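Local coordinates for conserved hypothetical protein (Caulobacter vibrioides, PDB 1XFJ), which probably acts on purine nucleosides as a YfiH/LACC1-family enzyme, phosphorolysing inosine and methylthioadenosine and deaminating adenosine, at residues 230-233 against 234-238; 207-210 against 211-215; 196-199 against 200-203; 51-54 against 55-58. One frame throughout, in Å; residues are numbered along the deposited sequence.

Along the chain the order is contact 4, contact 3, contact 2, contact 1, and all four are local contacts within the YfiH-type fold of this single-chain protein. Contact 4 lies on helix 49-62, near the five-stranded sheet, and contact 2 on helix 206-216, packed on the six-stranded one; their centres are about 31 Å apart, on opposite sides of the chain's centre. Contact 3 forms the turn into strand 201-204, which leads directly into the helix of contact 2. Contact 1 belongs to the loop between strand 221-224 and helix 239-244, its centre about 20 to 23 Å from the other three centres. Two of the four thus lie on helices beside different sheets of the alpha-beta-beta-alpha fold, and two in connections.

Contact 1. Residues 230-233 against 234-238; sequences RAEE and EWFFS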
ATOM      1  N   ARG A 230       7.399  10.702   3.358  1.00  5.22           N
ATOM      2  CA  ARG A 230       8.034  11.493   4.406  1.00  6.09           C
ATOM      3  C   ARG A 230       8.498  12.858   3.922  1.00  6.95           C
ATOM      4  O   ARG A 230       8.375  13.856   4.636  1.00  7.45           O
ATOM      5  CB  ARG A 230       9.224  10.722   4.986  1.00  6.95           C
ATOM      6  CG  ARG A 230       9.943  11.423   6.137  1.00 10.21           C
ATOM      7  CD  ARG A 230      11.057  12.331   5.639  1.00 12.59           C
ATOM      8  NE  ARG A 230      11.796  12.951   6.736  1.00 17.18           N
ATOM      9  CZ  ARG A 230      11.383  14.019   7.413  1.00 18.99           C
ATOM     10  NH1 ARG A 230      10.229  14.601   7.108  1.00 20.04           N
ATOM     11  NH2 ARG A 230      12.123  14.506   8.401  1.00 20.66           N
ATOM     12  N   ALA A 231       9.023  12.897   2.704  1.00  6.69           N
ATOM     13  CA  ALA A 231       9.541  14.131   2.134  1.00  8.09           C
ATOM     14  C   ALA A 231       8.491  15.110   1.616  1.00  8.41           C
ATOM     15  O   ALA A 231       8.691  16.321   1.694  1.00  9.80           O
ATOM     16  CB  ALA A 231      10.522  13.801   1.020  1.00  7.71           C
ATOM     17  N   GLU A 232       7.384  14.597   1.090  1.00  7.17           N
ATOM     18  CA  GLU A 232       6.344  15.462   0.533  1.00  7.06           C
ATOM     19  C   GLU A 232       5.128  15.640   1.432  1.00  5.96           C
ATOM     20  O   GLU A 232       4.065  15.077   1.174  1.00  6.24           O
ATOM     21  CB  GLU A 232       5.894  14.921  -0.824  1.00  8.87           C
ATOM     22  CG  GLU A 232       7.037  14.672  -1.796  1.00 10.41           C
ATOM     23  CD  GLU A 232       6.545  14.246  -3.162  1.00 12.40           C
ATOM     24  OE1 GLU A 232       5.908  15.073  -3.845  1.00 15.47           O
ATOM     25  OE2 GLU A 232       6.791  13.084  -3.545  1.00 14.88           O
ATOM     26  N   GLU A 233       5.292  16.446   2.475  1.00  6.77           N
ATOM     27  CA  GLU A 233       4.223  16.717   3.427  1.00  6.33           C
ATOM     28  C   GLU A 233       3.015  17.365   2.756  1.00  5.79           C
ATOM     29  O   GLU A 233       1.895  17.277   3.257  1.00  6.45           O
ATOM     30  CB  GLU A 233       4.760  17.615   4.546  1.00  9.60           C
ATOM     31  CG  GLU A 233       3.721  18.096   5.536  1.00 14.25           C
ATOM     32  CD  GLU A 233       4.344  18.860   6.689  1.00 17.74           C
ATOM     33  OE1 GLU A 233       5.234  19.701   6.432  1.00 19.34           O
ATOM     34  OE2 GLU A 233       3.942  18.622   7.847  1.00 19.71           O
ATOM     35  N   GLU A 234       3.251  18.012   1.620  1.00  5.06           N
ATOM     36  CA  GLU A 234       2.192  18.672   0.864  1.00  4.71           C
ATOM     37  C   GLU A 234       1.162  17.654   0.384  1.00  5.64           C
ATOM     38  O   GLU A 234      -0.039  17.935   0.342  1.00  4.95           O
ATOM     39  CB  GLU A 234       2.793  19.384  -0.353  1.00  7.17           C
ATOM     40  CG  GLU A 234       1.769  19.977  -1.323  1.00  7.70           C
ATOM     41  CD  GLU A 234       2.398  20.466  -2.621  1.00 10.65           C
ATOM     42  OE1 GLU A 234       3.645  20.468  -2.721  1.00  7.31           O
ATOM     43  OE2 GLU A 234       1.647  20.853  -3.546  1.00  8.28           O
ATOM     44  N   TRP A 235       1.643  16.464   0.042  1.00  4.98           N
ATOM     45  CA  TRP A 235       0.781  15.420  -0.493  1.00  6.01           C
ATOM     46  C   TRP A 235       0.572  14.155   0.326  1.00  5.33           C
ATOM     47  O   TRP A 235      -0.411  13.451   0.113  1.00  3.81           O
ATOM     48  CB  TRP A 235       1.298  14.999  -1.872  1.00  6.56           C
ATOM     49  CG  TRP A 235       1.342  16.107  -2.861  1.00  5.85           C
ATOM     50  CD1 TRP A 235       2.450  16.767  -3.312  1.00  5.76           C
ATOM     51  CD2 TRP A 235       0.223  16.694  -3.526  1.00  4.41           C
ATOM     52  NE1 TRP A 235       2.087  17.733  -4.222  1.00  3.17           N
ATOM     53  CE2 TRP A 235       0.725  17.710  -4.371  1.00  5.59           C
ATOM     54  CE3 TRP A 235      -1.158  16.462  -3.490  1.00  5.26           C
ATOM     55  CZ2 TRP A 235      -0.108  18.493  -5.174  1.00  5.24           C
ATOM     56  CZ3 TRP A 235      -1.986  17.242  -4.291  1.00  3.03           C
ATOM     57  CH2 TRP A 235      -1.456  18.244  -5.121  1.00  5.28           C
ATOM     58  N   PHE A 236       1.471  13.852   1.256  1.00  5.14           N
ATOM     59  CA  PHE A 236       1.330  12.600   1.998  1.00  3.41           C
ATOM     60  C   PHE A 236       1.480  12.640   3.510  1.00  3.44           C
ATOM     61  O   PHE A 236       2.212  13.468   4.054  1.00  3.26           O
ATOM     62  CB  PHE A 236       2.341  11.584   1.454  1.00  3.77           C
ATOM     63  CG  PHE A 236       2.310  11.442  -0.042  1.00  3.12           C
ATOM     64  CD1 PHE A 236       1.202  10.890  -0.683  1.00  5.60           C
ATOM     65  CD2 PHE A 236       3.376  11.890  -0.815  1.00  3.13           C
ATOM     66  CE1 PHE A 236       1.156  10.788  -2.075  1.00  3.63           C
ATOM     67  CE2 PHE A 236       3.342  11.794  -2.209  1.00  3.43           C
ATOM     68  CZ  PHE A 236       2.230  11.242  -2.838  1.00  3.45           C
ATOM     69  N   PHE A 237       0.765  11.734   4.176  1.00  3.37           N
ATOM     70  CA  PHE A 237       0.853  11.578   5.623  1.00  3.77           C
ATOM     71  C   PHE A 237       2.129  10.753   5.783  1.00  3.65           C
ATOM     72  O   PHE A 237       2.529  10.053   4.849  1.00  4.43           O
ATOM     73  CB  PHE A 237      -0.316  10.755   6.170  1.00  3.68           C
ATOM     74  CG  PHE A 237      -1.657  11.422   6.053  1.00  3.11           C
ATOM     75  CD1 PHE A 237      -1.894  12.654   6.652  1.00  4.14           C
ATOM     76  CD2 PHE A 237      -2.695  10.798   5.370  1.00  3.58           C
ATOM     77  CE1 PHE A 237      -3.150  13.256   6.570  1.00  3.56           C
ATOM     78  CE2 PHE A 237      -3.951  11.389   5.283  1.00  3.76           C
ATOM     79  CZ  PHE A 237      -4.179  12.622   5.885  1.00  3.15           C
ATOM     80  N   SER A 238       2.758  10.816   6.949  1.00  3.57           N
ATOM     81  CA  SER A 238       3.988  10.060   7.185  1.00  5.01           C
ATOM     82  C   SER A 238       4.191   9.719   8.656  1.00  4.57           C
ATOM     83  O   SER A 238       4.291  10.612   9.500  1.00  4.68           O
ATOM     84  CB  SER A 238       5.196  10.853   6.683  1.00  6.61           C
ATOM     85  OG  SER A 238       6.410  10.212   7.047  1.00  6.16           O
TER
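The Phe236 ring meets the carboxylate of Glu232 at its edge, where Glu232 OE2 lies in the ring plane, 3.9 Å from Phe236 CE2; CB of Trp235 sits over the centre of one face. Glu232 and Phe236 run side by side with carboxylate and ring planes 87° apart. Because OE2 lies in the ring plane, it faces the slightly positive C-H rim, which probably favours it. The other oxygen, Glu232 OE1, comes obliquely to Trp235 CD1 at 3.9 Å, while CG of Glu234 covers the rim of one indole face. With CG of Glu232 beside its own backbone N (chi1 -52°) and the chain extended beyond it, the carboxylate reaches both rings, and Arg227 pairs with OE2 in a salt bridge. The segment is a turn in the loop leading to helix 239-244, closed by the carbonyl of Glu232, which accepts from Trp235 N at 3.0 Å, well above the carbonyl plane, and from Phe236 N at 2.9 Å, nearly in line with C=O. A serine suits the buried N-cap of that helix, its short side chain fitting against Arg230 while OG takes the N-H of Arg241. Ser238 OG lies 3.4 Å from Arg230 CA and also bonds to Asp113.

Contact 2. Residues 207-210 against 211-215; sequences PAFV and LDRLA
Four successive i to i+4 backbone bonds, from Leu211 N to Pro207 O at 2.9 Å through Leu214 N to Val210 O at 3.0 Å, make residues 207-215 regular alpha-helix. They form most of helix 206-216, an amphipathic helix that follows strand 201-204 and lies against the six-stranded sheet. Proline is well placed in the first turn, where it needs no N-H donor of its own.

The sheet side carries branched aliphatic groups. Val210 packs on Ala115, Val117 and Val163, and Leu214 on Val163 and Leu119. Leu211 CG lies 3.3 Å from Pro207 O, the isobutyl group covering the carbonyl one turn back.

On another side Phe209 and Arg213 are paired. Phe209 CG stands opposite its backbone N (chi1 -180°), which sends the ring along the helix toward Arg213, whose methylenes pass over one ring face. Arg213 CG makes a CH-pi contact, 4.2 Å from the centroid of the Phe209 ring and 27° off the normal, and Arg213 CD lies 3.8 Å from Phe209 CZ. Ring and guanidinium planes are only 15° apart, but the guanidinium meets the ring obliquely. Arginine fits here because its aliphatic part can lie on the aromatic surface while the charged guanidinium extends past the ring to Asp212; Phe182 packs edge-to-face against Phe209.

Bends at chi2 and chi3 turn the arginine back to its neighbour Asp212, whose OD1 pairs with Arg191. The other oxygen, Asp212 OD2, receives Arg213 NH2 at 2.9 Å on the syn side, somewhat out of the carboxylate plane.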
ATOM      1  N   PRO A 207      11.096   0.715  -1.329  1.00  4.01           N
ATOM      2  CA  PRO A 207      10.518   0.436  -2.646  1.00  3.45           C
ATOM      3  C   PRO A 207      11.372  -0.508  -3.492  1.00  3.54           C
ATOM      4  O   PRO A 207      10.846  -1.378  -4.180  1.00  3.62           O
ATOM      5  CB  PRO A 207      10.361   1.829  -3.262  1.00  4.73           C
ATOM      6  CG  PRO A 207      11.416   2.641  -2.571  1.00  3.72           C
ATOM      7  CD  PRO A 207      11.318   2.158  -1.147  1.00  4.70           C
ATOM      8  N   ALA A 208      12.690  -0.352  -3.436  1.00  3.60           N
ATOM      9  CA  ALA A 208      13.553  -1.225  -4.219  1.00  3.05           C
ATOM     10  C   ALA A 208      13.454  -2.656  -3.700  1.00  4.23           C
ATOM     11  O   ALA A 208      13.468  -3.612  -4.479  1.00  3.07           O
ATOM     12  CB  ALA A 208      14.996  -0.731  -4.168  1.00  4.34           C
ATOM     13  N   PHE A 209      13.341  -2.808  -2.385  1.00  3.03           N
ATOM     14  CA  PHE A 209      13.232  -4.143  -1.811  1.00  3.04           C
ATOM     15  C   PHE A 209      11.910  -4.779  -2.226  1.00  4.35           C
ATOM     16  O   PHE A 209      11.856  -5.962  -2.552  1.00  4.72           O
ATOM     17  CB  PHE A 209      13.303  -4.099  -0.287  1.00  3.05           C
ATOM     18  CG  PHE A 209      13.198  -5.455   0.349  1.00  3.14           C
ATOM     19  CD1 PHE A 209      14.239  -6.370   0.238  1.00  4.72           C
ATOM     20  CD2 PHE A 209      12.040  -5.837   1.019  1.00  4.31           C
ATOM     21  CE1 PHE A 209      14.131  -7.650   0.780  1.00  4.26           C
ATOM     22  CE2 PHE A 209      11.919  -7.115   1.565  1.00  4.14           C
ATOM     23  CZ  PHE A 209      12.965  -8.023   1.444  1.00  4.73           C
ATOM     24  N   VAL A 210      10.841  -3.989  -2.204  1.00  4.26           N
ATOM     25  CA  VAL A 210       9.528  -4.489  -2.592  1.00  3.92           C
ATOM     26  C   VAL A 210       9.512  -4.867  -4.076  1.00  5.47           C
ATOM     27  O   VAL A 210       8.874  -5.848  -4.463  1.00  3.02           O
ATOM     28  CB  VAL A 210       8.437  -3.440  -2.309  1.00  3.37           C
ATOM     29  CG1 VAL A 210       7.088  -3.931  -2.808  1.00  4.44           C
ATOM     30  CG2 VAL A 210       8.372  -3.167  -0.809  1.00  5.06           C
ATOM     31  N   LEU A 211      10.207  -4.091  -4.905  1.00  4.44           N
ATOM     32  CA  LEU A 211      10.268  -4.400  -6.334  1.00  5.49           C
ATOM     33  C   LEU A 211      10.997  -5.729  -6.508  1.00  5.61           C
ATOM     34  O   LEU A 211      10.668  -6.518  -7.396  1.00  4.87           O
ATOM     35  CB  LEU A 211      10.991  -3.289  -7.102  1.00  3.12           C
ATOM     36  CG  LEU A 211      10.173  -2.011  -7.337  1.00  4.77           C
ATOM     37  CD1 LEU A 211      11.073  -0.910  -7.881  1.00  4.53           C
ATOM     38  CD2 LEU A 211       9.030  -2.299  -8.307  1.00  4.56           C
ATOM     39  N   ASP A 212      11.979  -5.980  -5.643  1.00  4.49           N
ATOM     40  CA  ASP A 212      12.734  -7.229  -5.688  1.00  6.49           C
ATOM     41  C   ASP A 212      11.811  -8.392  -5.315  1.00  6.24           C
ATOM     42  O   ASP A 212      11.905  -9.478  -5.888  1.00  7.51           O
ATOM     43  CB  ASP A 212      13.914  -7.182  -4.709  1.00  7.67           C
ATOM     44  CG  ASP A 212      14.612  -8.529  -4.568  1.00  9.97           C
ATOM     45  OD1 ASP A 212      15.322  -8.941  -5.508  1.00 11.40           O
ATOM     46  OD2 ASP A 212      14.442  -9.177  -3.515  1.00 12.42           O
ATOM     47  N   ARG A 213      10.923  -8.162  -4.352  1.00  4.86           N
ATOM     48  CA  ARG A 213       9.991  -9.201  -3.928  1.00  5.28           C
ATOM     49  C   ARG A 213       9.029  -9.525  -5.069  1.00  4.73           C
ATOM     50  O   ARG A 213       8.695 -10.690  -5.300  1.00  5.35           O
ATOM     51  CB  ARG A 213       9.204  -8.755  -2.689  1.00  5.13           C
ATOM     52  CG  ARG A 213      10.039  -8.586  -1.421  1.00  4.46           C
ATOM     53  CD  ARG A 213      10.664  -9.898  -0.962  1.00  7.58           C
ATOM     54  NE  ARG A 213      11.843 -10.265  -1.744  1.00  9.37           N
ATOM     55  CZ  ARG A 213      12.478 -11.428  -1.630  1.00 12.48           C
ATOM     56  NH1 ARG A 213      12.044 -12.340  -0.767  1.00 13.25           N
ATOM     57  NH2 ARG A 213      13.550 -11.681  -2.370  1.00 14.35           N
ATOM     58  N   LEU A 214       8.587  -8.493  -5.780  1.00  5.09           N
ATOM     59  CA  LEU A 214       7.684  -8.683  -6.909  1.00  4.43           C
ATOM     60  C   LEU A 214       8.389  -9.526  -7.968  1.00  5.40           C
ATOM     61  O   LEU A 214       7.826 -10.489  -8.491  1.00  3.49           O
ATOM     62  CB  LEU A 214       7.292  -7.328  -7.501  1.00  3.73           C
ATOM     63  CG  LEU A 214       6.236  -6.569  -6.696  1.00  3.01           C
ATOM     64  CD1 LEU A 214       6.180  -5.111  -7.130  1.00  3.03           C
ATOM     65  CD2 LEU A 214       4.888  -7.255  -6.900  1.00  4.81           C
ATOM     66  N   ALA A 215       9.629  -9.153  -8.270  1.00  4.88           N
ATOM     67  CA  ALA A 215      10.426  -9.867  -9.260  1.00  6.19           C
ATOM     68  C   ALA A 215      10.612 -11.323  -8.862  1.00  7.10           C
ATOM     69  O   ALA A 215      10.515 -12.223  -9.699  1.00  7.33           O
ATOM     70  CB  ALA A 215      11.782  -9.197  -9.416  1.00  5.06           C
TER

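Contact 3. Residues 196-199 against 200-203; sequences GASE and DKRF
The guanidinium of Arg202 is turned edge-on to the carbonyl oxygen of Glu199, which lies in its plane: Glu199 O is 2.9 Å from Arg202 NH1 along a nearly straight N-H (160°). Relative to the carbonyl, the donor stands well above its plane. The same Arg202 NH1 also reaches Lys201 O at 2.8 Å, so one nitrogen joins two main-chain oxygens. A bend at chi2 (-76°) folds the arginine back over the turn. Water 2 lies in the guanidinium plane too, linking NH2 to Glu199 O. Arginine suits the site because its planar N-H groups can serve several acceptors at once.

Ser198 braces the turn at its start: with chi1 75° Ser198 OG leans over the chain and accepts from Asp200 N at 3.2 Å. Phe203 approaches Gly196 obliquely, Phe203 CD2 3.8 Å from Gly196 CA. Glycine suits position 196 because its CA lies close against the backbone of Lys201 and Arg202; water 1 bridges its N and Lys201 O.

Strand 201-204 forms the middle of a three-stranded antiparallel sheet, bordered by 173-175 and 193-195. The arrangement is that of a surface beta-hairpin connection containing a type I turn, Ser198 to Lys201, closed by Lys201 N to Ser198 O at 2.9 Å.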
ATOM      1  N   GLY A 196      24.358   5.604   6.215  1.00 14.50           N
ATOM      2  CA  GLY A 196      23.475   6.457   6.991  1.00 14.01           C
ATOM      3  C   GLY A 196      24.166   7.637   7.647  1.00 12.83           C
ATOM      4  O   GLY A 196      25.322   7.940   7.353  1.00 11.79           O
ATOM      5  N   ALA A 197      23.447   8.298   8.549  1.00 12.18           N
ATOM      6  CA  ALA A 197      23.962   9.461   9.262  1.00 13.51           C
ATOM      7  C   ALA A 197      25.194   9.125  10.091  1.00 13.51           C
ATOM      8  O   ALA A 197      25.960  10.015  10.462  1.00 14.21           O
ATOM      9  CB  ALA A 197      22.874  10.039  10.157  1.00 12.68           C
ATOM     10  N   SER A 198      25.376   7.842  10.387  1.00 13.44           N
ATOM     11  CA  SER A 198      26.527   7.386  11.162  1.00 13.50           C
ATOM     12  C   SER A 198      26.705   5.890  10.949  1.00 13.30           C
ATOM     13  O   SER A 198      25.859   5.245  10.334  1.00 12.75           O
ATOM     14  CB  SER A 198      26.316   7.655  12.652  1.00 14.48           C
ATOM     15  OG  SER A 198      25.400   6.725  13.201  1.00 13.54           O
ATOM     16  N   GLU A 199      27.801   5.341  11.465  1.00 12.06           N
ATOM     17  CA  GLU A 199      28.075   3.915  11.325  1.00 12.98           C
ATOM     18  C   GLU A 199      26.999   3.082  12.008  1.00 12.27           C
ATOM     19  O   GLU A 199      26.823   1.905  11.687  1.00 12.23           O
ATOM     20  CB  GLU A 199      29.440   3.564  11.924  1.00 14.78           C
ATOM     21  CG  GLU A 199      30.638   4.115  11.163  1.00 18.16           C
ATOM     22  CD  GLU A 199      30.660   3.688   9.707  1.00 20.31           C
ATOM     23  OE1 GLU A 199      30.212   2.563   9.401  1.00 20.35           O
ATOM     24  OE2 GLU A 199      31.139   4.476   8.864  1.00 24.74           O
ATOM     25  N   ASP A 200      26.284   3.689  12.953  1.00 10.91           N
ATOM     26  CA  ASP A 200      25.226   2.979  13.667  1.00 10.80           C
ATOM     27  C   ASP A 200      23.898   3.049  12.932  1.00  9.52           C
ATOM     28  O   ASP A 200      22.904   2.484  13.384  1.00  9.97           O
ATOM     29  CB  ASP A 200      25.035   3.541  15.081  1.00 11.93           C
ATOM     30  CG  ASP A 200      26.158   3.161  16.022  1.00 14.74           C
ATOM     31  OD1 ASP A 200      26.820   2.128  15.785  1.00 14.04           O
ATOM     32  OD2 ASP A 200      26.367   3.893  17.014  1.00 16.67           O
ATOM     33  N   LYS A 201      23.882   3.742  11.799  1.00  7.21           N
ATOM     34  CA  LYS A 201      22.657   3.873  11.020  1.00  7.79           C
ATOM     35  C   LYS A 201      22.859   3.499   9.558  1.00  8.61           C
ATOM     36  O   LYS A 201      23.987   3.398   9.072  1.00  8.15           O
ATOM     37  CB  LYS A 201      22.131   5.309  11.094  1.00  7.38           C
ATOM     38  CG  LYS A 201      21.820   5.817  12.502  1.00 10.29           C
ATOM     39  CD  LYS A 201      20.655   5.072  13.132  1.00 12.58           C
ATOM     40  CE  LYS A 201      20.213   5.742  14.432  1.00 14.16           C
ATOM     41  NZ  LYS A 201      19.110   4.998  15.103  1.00 14.36           N
ATOM     42  N   ARG A 202      21.742   3.307   8.867  1.00  6.99           N
ATOM     43  CA  ARG A 202      21.725   2.974   7.450  1.00  6.51           C
ATOM     44  C   ARG A 202      20.421   3.527   6.898  1.00  6.37           C
ATOM     45  O   ARG A 202      19.491   3.789   7.655  1.00  5.79           O
ATOM     46  CB  ARG A 202      21.714   1.456   7.244  1.00  7.32           C
ATOM     47  CG  ARG A 202      22.929   0.712   7.757  1.00  6.15           C
ATOM     48  CD  ARG A 202      24.126   0.890   6.841  1.00  7.70           C
ATOM     49  NE  ARG A 202      25.212  -0.004   7.228  1.00  6.63           N
ATOM     50  CZ  ARG A 202      25.925   0.121   8.345  1.00  7.51           C
ATOM     51  NH1 ARG A 202      25.674   1.112   9.188  1.00  7.02           N
ATOM     52  NH2 ARG A 202      26.877  -0.760   8.627  1.00  7.54           N
ATOM     53  N   PHE A 203      20.367   3.721   5.584  1.00  7.13           N
ATOM     54  CA  PHE A 203      19.139   4.165   4.934  1.00  6.58           C
ATOM     55  C   PHE A 203      18.663   2.929   4.184  1.00  6.61           C
ATOM     56  O   PHE A 203      19.433   2.306   3.449  1.00  7.82           O
ATOM     57  CB  PHE A 203      19.402   5.309   3.951  1.00  8.14           C
ATOM     58  CG  PHE A 203      19.426   6.671   4.591  1.00 10.00           C
ATOM     59  CD1 PHE A 203      18.271   7.211   5.151  1.00 10.16           C
ATOM     60  CD2 PHE A 203      20.603   7.410   4.637  1.00 12.26           C
ATOM     61  CE1 PHE A 203      18.290   8.473   5.749  1.00 11.54           C
ATOM     62  CE2 PHE A 203      20.634   8.671   5.231  1.00 12.58           C
ATOM     63  CZ  PHE A 203      19.476   9.203   5.789  1.00 11.43           C
TER
HETATM   64  O   HOH W   1      26.470   4.021   7.667  1.00 12.81           O
HETATM   65  O   HOH W   2      28.416  -0.256  11.186  1.00  9.29           O

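Contact 4. Residues 51-54 against 55-58; sequences DVEE and NRAR
Helix 49-62 carries an i to i+4 salt bridge on its surface, between Glu54 and Arg58. Arg58 NE meets Glu54 OE2 at 2.8 Å, almost perfectly straight (174°), with the oxygen in the guanidinium plane and its anti lone pair in use; NH2 adds only a weak bond to the same atom. Both N-H groups go to OE2, and with the planes 81° apart the pair is not a coplanar two-oxygen salt bridge. Glu54 reaches it because CG lies across from the backbone N (chi1 167°) and the chain then bends at chi2, while Arg58 runs extended to NE. Its NH1 goes on to the carbonyl of Gly29.

Backbone bonds one turn apart, such as Arg56 N to Val52 O at 3.0 Å, make this a regular alpha-helix, one side of which faces strand 70-72 at the margin of the five-stranded sheet. Arg56 lies on Leu70 and Val72 there, its long aliphatic part suiting a buried position. Glu53 lies alongside it: Glu53 OE2 is 3.8 Å from Arg56 CD but well out of the guanidinium plane, so any attraction is probably through charge alone, and Arg43 is the salt-bridge partner of that oxygen. Water 3 links the pair by hydrogen bonds, donating to Glu53 OE1 at 2.7 Å and accepting from Arg56 NE at 2.9 Å. Asparagine suits buried position 55 because its amide can both donate and accept: ND2 to Asn40 O, OD1 from Val31 N.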
ATOM      1  N   ASP A  51     -15.649  11.534  10.190  1.00  3.52           N
ATOM      2  CA  ASP A  51     -14.856  12.140   9.126  1.00  3.65           C
ATOM      3  C   ASP A  51     -14.153  11.033   8.340  1.00  3.44           C
ATOM      4  O   ASP A  51     -14.107  11.069   7.109  1.00  3.27           O
ATOM      5  CB  ASP A  51     -13.823  13.130   9.698  1.00  3.87           C
ATOM      6  CG  ASP A  51     -14.450  14.452  10.145  1.00  5.31           C
ATOM      7  OD1 ASP A  51     -15.596  14.747   9.743  1.00  7.63           O
ATOM      8  OD2 ASP A  51     -13.790  15.209  10.890  1.00  5.21           O
ATOM      9  N   VAL A  52     -13.610  10.051   9.056  1.00  5.13           N
ATOM     10  CA  VAL A  52     -12.929   8.933   8.410  1.00  3.87           C
ATOM     11  C   VAL A  52     -13.892   8.242   7.452  1.00  4.50           C
ATOM     12  O   VAL A  52     -13.529   7.900   6.330  1.00  4.56           O
ATOM     13  CB  VAL A  52     -12.424   7.904   9.444  1.00  3.76           C
ATOM     14  CG1 VAL A  52     -11.892   6.669   8.732  1.00  3.06           C
ATOM     15  CG2 VAL A  52     -11.330   8.530  10.310  1.00  4.94           C
ATOM     16  N   GLU A  53     -15.130   8.040   7.891  1.00  5.47           N
ATOM     17  CA  GLU A  53     -16.117   7.402   7.032  1.00  4.45           C
ATOM     18  C   GLU A  53     -16.427   8.250   5.803  1.00  4.96           C
ATOM     19  O   GLU A  53     -16.637   7.716   4.709  1.00  3.03           O
ATOM     20  CB  GLU A  53     -17.398   7.122   7.819  1.00  7.70           C
ATOM     21  CG  GLU A  53     -17.227   5.999   8.827  1.00 10.45           C
ATOM     22  CD  GLU A  53     -16.731   4.717   8.174  1.00 15.15           C
ATOM     23  OE1 GLU A  53     -17.431   4.193   7.283  1.00 17.18           O
ATOM     24  OE2 GLU A  53     -15.638   4.237   8.548  1.00 13.14           O
ATOM     25  N   GLU A  54     -16.454   9.567   5.978  1.00  3.53           N
ATOM     26  CA  GLU A  54     -16.728  10.463   4.860  1.00  3.21           C
ATOM     27  C   GLU A  54     -15.580  10.396   3.864  1.00  3.10           C
ATOM     28  O   GLU A  54     -15.797  10.404   2.654  1.00  3.08           O
ATOM     29  CB  GLU A  54     -16.914  11.899   5.361  1.00  4.54           C
ATOM     30  CG  GLU A  54     -16.893  12.981   4.281  1.00  3.04           C
ATOM     31  CD  GLU A  54     -18.056  12.902   3.307  1.00  4.92           C
ATOM     32  OE1 GLU A  54     -19.074  12.262   3.637  1.00  4.65           O
ATOM     33  OE2 GLU A  54     -17.959  13.501   2.212  1.00  6.11           O
ATOM     34  N   ASN A  55     -14.353  10.318   4.367  1.00  3.39           N
ATOM     35  CA  ASN A  55     -13.203  10.238   3.476  1.00  3.07           C
ATOM     36  C   ASN A  55     -13.261   8.946   2.672  1.00  3.01           C
ATOM     37  O   ASN A  55     -13.012   8.945   1.466  1.00  3.33           O
ATOM     38  CB  ASN A  55     -11.898  10.323   4.267  1.00  3.08           C
ATOM     39  CG  ASN A  55     -11.727  11.664   4.950  1.00  3.06           C
ATOM     40  OD1 ASN A  55     -12.041  12.703   4.372  1.00  3.75           O
ATOM     41  ND2 ASN A  55     -11.223  11.651   6.181  1.00  3.27           N
ATOM     42  N   ARG A  56     -13.597   7.848   3.343  1.00  3.28           N
ATOM     43  CA  ARG A  56     -13.703   6.556   2.674  1.00  4.26           C
ATOM     44  C   ARG A  56     -14.793   6.603   1.604  1.00  4.80           C
ATOM     45  O   ARG A  56     -14.642   6.033   0.527  1.00  4.49           O
ATOM     46  CB  ARG A  56     -14.021   5.450   3.687  1.00  5.53           C
ATOM     47  CG  ARG A  56     -12.839   5.016   4.538  1.00  7.96           C
ATOM     48  CD  ARG A  56     -13.258   3.998   5.590  1.00 10.20           C
ATOM     49  NE  ARG A  56     -13.966   2.867   4.998  1.00 13.62           N
ATOM     50  CZ  ARG A  56     -13.471   1.638   4.896  1.00 13.92           C
ATOM     51  NH1 ARG A  56     -12.255   1.366   5.351  1.00 15.88           N
ATOM     52  NH2 ARG A  56     -14.194   0.681   4.333  1.00 15.82           N
ATOM     53  N   ALA A  57     -15.890   7.292   1.904  1.00  4.84           N
ATOM     54  CA  ALA A  57     -16.993   7.401   0.955  1.00  4.88           C
ATOM     55  C   ALA A  57     -16.563   8.186  -0.281  1.00  4.88           C
ATOM     56  O   ALA A  57     -16.940   7.854  -1.407  1.00  5.18           O
ATOM     57  CB  ALA A  57     -18.185   8.071   1.618  1.00  6.17           C
ATOM     58  N   ARG A  58     -15.768   9.231  -0.073  1.00  4.92           N
ATOM     59  CA  ARG A  58     -15.299  10.040  -1.191  1.00  5.95           C
ATOM     60  C   ARG A  58     -14.452   9.203  -2.134  1.00  5.77           C
ATOM     61  O   ARG A  58     -14.572   9.309  -3.358  1.00  6.26           O
ATOM     62  CB  ARG A  58     -14.487  11.228  -0.680  1.00  5.81           C
ATOM     63  CG  ARG A  58     -15.324  12.174   0.149  1.00  8.05           C
ATOM     64  CD  ARG A  58     -14.622  13.478   0.461  1.00  6.70           C
ATOM     65  NE  ARG A  58     -15.598  14.419   1.001  1.00  7.98           N
ATOM     66  CZ  ARG A  58     -15.453  15.740   1.024  1.00  7.38           C
ATOM     67  NH1 ARG A  58     -14.356  16.308   0.544  1.00  7.25           N
ATOM     68  NH2 ARG A  58     -16.428  16.492   1.509  1.00  7.35           N
TER
HETATM   69  O   HOH W   3     -16.872   3.079   4.891  1.00 22.15           O